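Local structure of importin subunit beta-1 (Saccharomyces cerevisiae, 5OWU) at residues 647-651 / 684-688. The protein carries proteins into the nucleus together with importin alpha, the subunit that recognises the classical nuclear localization signal of the cargo. Residues are numbered along the deposited sequence; the frame is centred on the assembly and turned at random.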
ATOM      1  N   ALA A 647      21.177 -18.223  -8.540  1.00 46.35           N
ATOM      2  CA  ALA A 647      20.036 -17.488  -8.005  1.00 45.28           C
ATOM      3  C   ALA A 647      20.475 -16.174  -7.373  1.00 44.38           C
ATOM      4  O   ALA A 647      19.846 -15.132  -7.586  1.00 43.09           O
ATOM      5  CB  ALA A 647      19.297 -18.352  -6.985  1.00 40.09           C
ATOM      6  N   LEU A 648      21.550 -16.208  -6.584  1.00 48.26           N
ATOM      7  CA  LEU A 648      22.032 -15.000  -5.926  1.00 48.48           C
ATOM      8  C   LEU A 648      22.387 -13.927  -6.944  1.00 46.28           C
ATOM      9  O   LEU A 648      22.159 -12.736  -6.701  1.00 45.40           O
ATOM     10  CB  LEU A 648      23.245 -15.325  -5.053  1.00 50.80           C
ATOM     11  CG  LEU A 648      22.983 -16.074  -3.745  1.00 40.33           C
ATOM     12  CD1 LEU A 648      24.279 -16.647  -3.205  1.00 37.50           C
ATOM     13  CD2 LEU A 648      22.337 -15.165  -2.706  1.00 37.76           C
ATOM     14  N   ASN A 649      22.944 -14.326  -8.090  1.00 50.45           N
ATOM     15  CA  ASN A 649      23.341 -13.342  -9.091  1.00 59.18           C
ATOM     16  C   ASN A 649      22.183 -12.857  -9.953  1.00 57.38           C
ATOM     17  O   ASN A 649      22.326 -11.835 -10.632  1.00 60.12           O
ATOM     18  CB  ASN A 649      24.443 -13.918  -9.980  1.00 56.72           C
ATOM     19  CG  ASN A 649      25.781 -13.957  -9.280  1.00 62.38           C
ATOM     20  OD1 ASN A 649      26.099 -13.073  -8.483  1.00 55.26           O
ATOM     21  ND2 ASN A 649      26.570 -14.987  -9.561  1.00 64.01           N
ATOM     22  N   GLN A 650      21.044 -13.555  -9.950  1.00 61.37           N
ATOM     23  CA  GLN A 650      19.847 -13.081 -10.651  1.00 67.54           C
ATOM     24  C   GLN A 650      19.203 -11.965  -9.829  1.00 58.27           C
ATOM     25  O   GLN A 650      18.116 -12.102  -9.264  1.00 67.39           O
ATOM     26  CB  GLN A 650      18.864 -14.216 -10.890  1.00 67.08           C
ATOM     27  CG  GLN A 650      19.261 -15.177 -11.994  1.00 72.64           C
ATOM     28  CD  GLN A 650      18.273 -16.322 -12.152  1.00 75.07           C
ATOM     29  OE1 GLN A 650      18.667 -17.470 -12.367  1.00 71.97           O
ATOM     30  NE2 GLN A 650      16.983 -16.015 -12.045  1.00 74.54           N
ATOM     31  N   VAL A 651      19.905 -10.833  -9.775  1.00 54.91           N
ATOM     32  CA  VAL A 651      19.482  -9.732  -8.916  1.00 63.27           C
ATOM     33  C   VAL A 651      18.166  -9.108  -9.365  1.00 66.10           C
ATOM     34  O   VAL A 651      17.490  -8.460  -8.558  1.00 69.28           O
ATOM     35  CB  VAL A 651      20.577  -8.653  -8.846  1.00 63.73           C
ATOM     36  CG1 VAL A 651      21.792  -9.179  -8.113  1.00 58.76           C
ATOM     37  CG2 VAL A 651      20.947  -8.154 -10.246  1.00 67.18           C
ATOM     38  N   VAL A 684      30.316 -12.644  -2.539  1.00 42.50           N
ATOM     39  CA  VAL A 684      29.162 -12.619  -3.430  1.00 40.41           C
ATOM     40  C   VAL A 684      28.256 -11.461  -3.056  1.00 39.01           C
ATOM     41  O   VAL A 684      27.870 -10.645  -3.906  1.00 44.23           O
ATOM     42  CB  VAL A 684      28.409 -13.962  -3.397  1.00 46.85           C
ATOM     43  CG1 VAL A 684      27.165 -13.895  -4.269  1.00 47.92           C
ATOM     44  CG2 VAL A 684      29.304 -15.084  -3.870  1.00 55.14           C
ATOM     45  N   LEU A 685      27.957 -11.327  -1.761  1.00 37.68           N
ATOM     46  CA  LEU A 685      27.000 -10.309  -1.352  1.00 40.49           C
ATOM     47  C   LEU A 685      27.503  -8.927  -1.728  1.00 48.38           C
ATOM     48  O   LEU A 685      26.739  -8.098  -2.243  1.00 40.28           O
ATOM     49  CB  LEU A 685      26.728 -10.412   0.151  1.00 36.44           C
ATOM     50  CG  LEU A 685      25.920 -11.648   0.561  1.00 32.76           C
ATOM     51  CD1 LEU A 685      26.006 -11.893   2.069  1.00 33.77           C
ATOM     52  CD2 LEU A 685      24.476 -11.514   0.132  1.00 30.10           C
ATOM     53  N   ALA A 686      28.803  -8.681  -1.539  1.00 43.77           N
ATOM     54  CA  ALA A 686      29.348  -7.372  -1.874  1.00 51.59           C
ATOM     55  C   ALA A 686      29.137  -7.072  -3.350  1.00 52.35           C
ATOM     56  O   ALA A 686      28.754  -5.954  -3.716  1.00 58.32           O
ATOM     57  CB  ALA A 686      30.830  -7.307  -1.505  1.00 40.90           C
ATOM     58  N   GLN A 687      29.345  -8.070  -4.212  1.00 48.95           N
ATOM     59  CA  GLN A 687      29.062  -7.881  -5.628  1.00 56.54           C
ATOM     60  C   GLN A 687      27.582  -7.579  -5.843  1.00 64.76           C
ATOM     61  O   GLN A 687      27.225  -6.614  -6.530  1.00 59.50           O
ATOM     62  CB  GLN A 687      29.479  -9.122  -6.415  1.00 56.20           C
ATOM     63  CG  GLN A 687      30.944  -9.499  -6.261  1.00 59.09           C
ATOM     64  CD  GLN A 687      31.215 -10.951  -6.625  1.00 70.03           C
ATOM     65  OE1 GLN A 687      30.656 -11.477  -7.590  1.00 78.33           O
ATOM     66  NE2 GLN A 687      32.067 -11.612  -5.843  1.00 68.72           N
ATOM     67  N   MET A 688      26.704  -8.377  -5.224  1.00 53.02           N
ATOM     68  CA  MET A 688      25.278  -8.271  -5.517  1.00 51.64           C
ATOM     69  C   MET A 688      24.764  -6.868  -5.235  1.00 57.05           C
ATOM     70  O   MET A 688      24.130  -6.242  -6.091  1.00 59.95           O
ATOM     71  CB  MET A 688      24.494  -9.290  -4.696  1.00 42.05           C
ATOM     72  CG  MET A 688      24.725 -10.731  -5.083  1.00 45.81           C
ATOM     73  SD  MET A 688      24.182 -11.842  -3.772  1.00 42.24           S
ATOM     74  CE  MET A 688      22.472 -11.352  -3.592  1.00 39.39           C
TER
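Apolar packing between helices is a general feature of HEAT-repeat stacks, and the seam between 647-651 and 684-688 illustrates it: no hydrogen bond joins these two segments. Met688 does most of the bridging. Its CA-to-CB bond runs sideways, yet the long thioether reaches over, placing SD 3.8 Å from CB of Leu648 and CE 3.4 Å from the carbonyl O of Leu648. One turn back, Val684 offers CG1 to CD1 of Leu648 at 4.1 Å, so Leu648 packs against two residues four apart on the facing helix. Segment 647-651 spans the end of the first helix of HEAT 15 and the turn after it; 684-688 lies in the first helix of HEAT 16. The second helices, 655-669 and 698-713, pack behind, with Val660 and Leu698 also touching Met688. At the exposed margin OD1 of Asn649 lies 4.4 Å from both CG1 of Val684 and CG of Met688, a loose approach. Helix 637-649 gives way to an inverse gamma turn centred on Gln650, closed by a weak Val651 N to Asn649 O bond of 2.8 Å. Val651, its last residue, brings CG1 within 4.4 Å of Met688 CB and bonds through its backbone to Arg695.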